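Blood group a-and b-cleaving endo-beta-galactosidase (Streptococcus pneumoniae, PDB 2YGL) probably binds blood group carbohydrate antigens through tandem family 51 carbohydrate-binding modules of a family 98 glycoside hydrolase that cleaves A and B antigens. Local coordinates at residues L181-I186 and V237-G242. Numbering follows the deposited sequence.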
loop_
_atom_site.group_PDB
_atom_site.type_symbol
_atom_site.label_atom_id
_atom_site.label_comp_id
_atom_site.label_asym_id
_atom_site.label_seq_id
_atom_site.Cartn_x
_atom_site.Cartn_y
_atom_site.Cartn_z
ATOM N N LEU A 181 -5.588 12.860 7.093
ATOM C CA LEU A 181 -4.497 11.966 7.477
ATOM C C LEU A 181 -3.288 12.743 8.002
ATOM O O LEU A 181 -2.693 12.365 9.012
ATOM C CB LEU A 181 -4.096 11.057 6.307
ATOM C CG LEU A 181 -2.883 10.135 6.498
ATOM C CD1 LEU A 181 -3.107 9.114 7.613
ATOM C CD2 LEU A 181 -2.530 9.434 5.196
ATOM N N LEU A 182 -2.934 13.829 7.316
ATOM C CA LEU A 182 -1.819 14.672 7.744
ATOM C C LEU A 182 -2.144 15.440 9.026
ATOM O O LEU A 182 -1.242 15.772 9.797
ATOM C CB LEU A 182 -1.371 15.622 6.620
ATOM C CG LEU A 182 -0.871 14.989 5.311
ATOM C CD1 LEU A 182 -0.284 16.042 4.380
ATOM C CD2 LEU A 182 0.148 13.873 5.561
ATOM N N ASN A 183 -3.433 15.700 9.251
ATOM C CA ASN A 183 -3.907 16.340 10.481
ATOM C C ASN A 183 -3.946 15.399 11.687
ATOM O O ASN A 183 -3.729 15.831 12.822
ATOM C CB ASN A 183 -5.285 16.976 10.267
ATOM C CG ASN A 183 -5.217 18.275 9.477
ATOM O OD1 ASN A 183 -6.136 18.607 8.725
ATOM N ND2 ASN A 183 -4.128 19.012 9.645
ATOM N N LYS A 184 -4.234 14.123 11.441
ATOM C CA LYS A 184 -4.227 13.114 12.502
ATOM C C LYS A 184 -2.799 12.678 12.823
ATOM O O LYS A 184 -2.437 12.531 13.993
ATOM C CB LYS A 184 -5.069 11.896 12.108
ATOM C CG LYS A 184 -5.238 10.871 13.238
ATOM C CD LYS A 184 -5.373 9.449 12.712
ATOM C CE LYS A 184 -6.793 9.139 12.257
ATOM N NZ LYS A 184 -6.915 7.726 11.796
ATOM N N GLY A 185 -1.997 12.479 11.778
ATOM C CA GLY A 185 -0.626 11.999 11.927
ATOM C C GLY A 185 -0.414 10.641 11.285
ATOM O O GLY A 185 -1.344 9.847 11.173
ATOM N N ILE A 186 0.818 10.387 10.852
ATOM C CA ILE A 186 1.205 9.093 10.295
ATOM C C ILE A 186 2.320 8.506 11.158
ATOM O O ILE A 186 3.284 9.202 11.491
ATOM C CB ILE A 186 1.700 9.215 8.821
ATOM C CG1 ILE A 186 0.676 9.959 7.954
ATOM C CG2 ILE A 186 2.015 7.833 8.230
ATOM C CD1 ILE A 186 1.181 10.326 6.565
ATOM N N VAL A 237 -9.617 24.328 4.062
ATOM C CA VAL A 237 -9.228 23.324 5.053
ATOM C C VAL A 237 -8.041 23.824 5.880
ATOM O O VAL A 237 -7.028 24.266 5.326
ATOM C CB VAL A 237 -8.863 21.963 4.386
ATOM C CG1 VAL A 237 -8.475 20.921 5.437
ATOM C CG2 VAL A 237 -10.017 21.441 3.537
ATOM N N GLU A 238 -8.176 23.751 7.204
ATOM C CA GLU A 238 -7.096 24.113 8.120
ATOM C C GLU A 238 -6.143 22.948 8.356
ATOM O O GLU A 238 -6.561 21.789 8.387
ATOM C CB GLU A 238 -7.650 24.582 9.462
ATOM C CG GLU A 238 -8.281 25.960 9.434
ATOM C CD GLU A 238 -8.639 26.456 10.817
ATOM O OE1 GLU A 238 -9.350 25.729 11.546
ATOM O OE2 GLU A 238 -8.214 27.575 11.175
ATOM N N PHE A 239 -4.864 23.268 8.530
ATOM C CA PHE A 239 -3.849 22.272 8.849
ATOM C C PHE A 239 -3.290 22.508 10.247
ATOM O O PHE A 239 -2.953 23.635 10.608
ATOM C CB PHE A 239 -2.723 22.291 7.808
ATOM C CG PHE A 239 -3.083 21.622 6.513
ATOM C CD1 PHE A 239 -3.766 22.316 5.518
ATOM C CD2 PHE A 239 -2.745 20.293 6.289
ATOM C CE1 PHE A 239 -4.106 21.693 4.317
ATOM C CE2 PHE A 239 -3.076 19.664 5.096
ATOM C CZ PHE A 239 -3.759 20.365 4.106
ATOM N N ASN A 240 -3.212 21.436 11.033
ATOM C CA ASN A 240 -2.640 21.492 12.376
ATOM C C ASN A 240 -1.150 21.805 12.344
ATOM O O ASN A 240 -0.638 22.515 13.207
ATOM C CB ASN A 240 -2.863 20.168 13.119
ATOM C CG ASN A 240 -4.332 19.880 13.404
ATOM O OD1 ASN A 240 -5.141 20.793 13.589
ATOM N ND2 ASN A 240 -4.677 18.597 13.456
ATOM N N LYS A 241 -0.459 21.261 11.344
ATOM C CA LYS A 241 0.991 21.390 11.247
ATOM C C LYS A 241 1.414 21.899 9.874
ATOM O O LYS A 241 0.711 21.692 8.884
ATOM C CB LYS A 241 1.675 20.041 11.525
ATOM C CG LYS A 241 1.296 19.362 12.846
ATOM C CD LYS A 241 1.906 20.062 14.058
ATOM C CE LYS A 241 3.388 19.767 14.205
ATOM N NZ LYS A 241 3.968 20.576 15.304
ATOM N N GLY A 242 2.572 22.554 9.822
ATOM C CA GLY A 242 3.139 23.004 8.556
ATOM C C GLY A 242 4.120 24.154 8.665
ATOM O O GLY A 242 4.535 24.526 9.758
HETATM O O HOH W 1 -1.316 18.904 9.625
#
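Glu-238, Phe-239 and Asn-240 receive the side chain of Asn-183, which reaches across from helix 179-184, which packs against the beta-sandwich of the second CBM51 module, to the hairpin strand 235-239 and the residue after it. Taking the strand residue by residue, the first neighbour is the carbonyl of Glu-238, whose O lies 3.9 Å from Asn-183 CG. The carboxylate of Glu-238 heads away from the helix, so only backbone takes part here. Next comes Phe-239, a buried ring that the Asn-183 amide approaches obliquely. Phe-239 CG stands anti to the carbonyl carbon (chi1 -77°), which carries the ring back toward the helix, and a water sits in the ring plane at its edge. Asn-240 makes a direct polar link: ND2 donates to Asn-183 O at 3.0 Å, with a bent N-H...O angle of 143°. The acceptor lies close to the Asn-240 amide plane, although the donor is tilted 30° from the carbonyl plane of Asn-183. The other end of this amide is engaged too, since Asn-240 OD1 accepts from Lys-227 NZ, and the two bonds together should fix the amide's rotation. The side chains of Asn-183 and Asn-240 cross at roughly a right angle. At Lys-241 the side chain turns off to salt bridges with Asp-194 and Asp-214, while its backbone faces the water. That water accepts from Lys-241 N at 3.0 Å and donates weakly to Leu-182 O at 3.1 Å, a carbonyl also hydrogen-bonded to Tyr-191 OH.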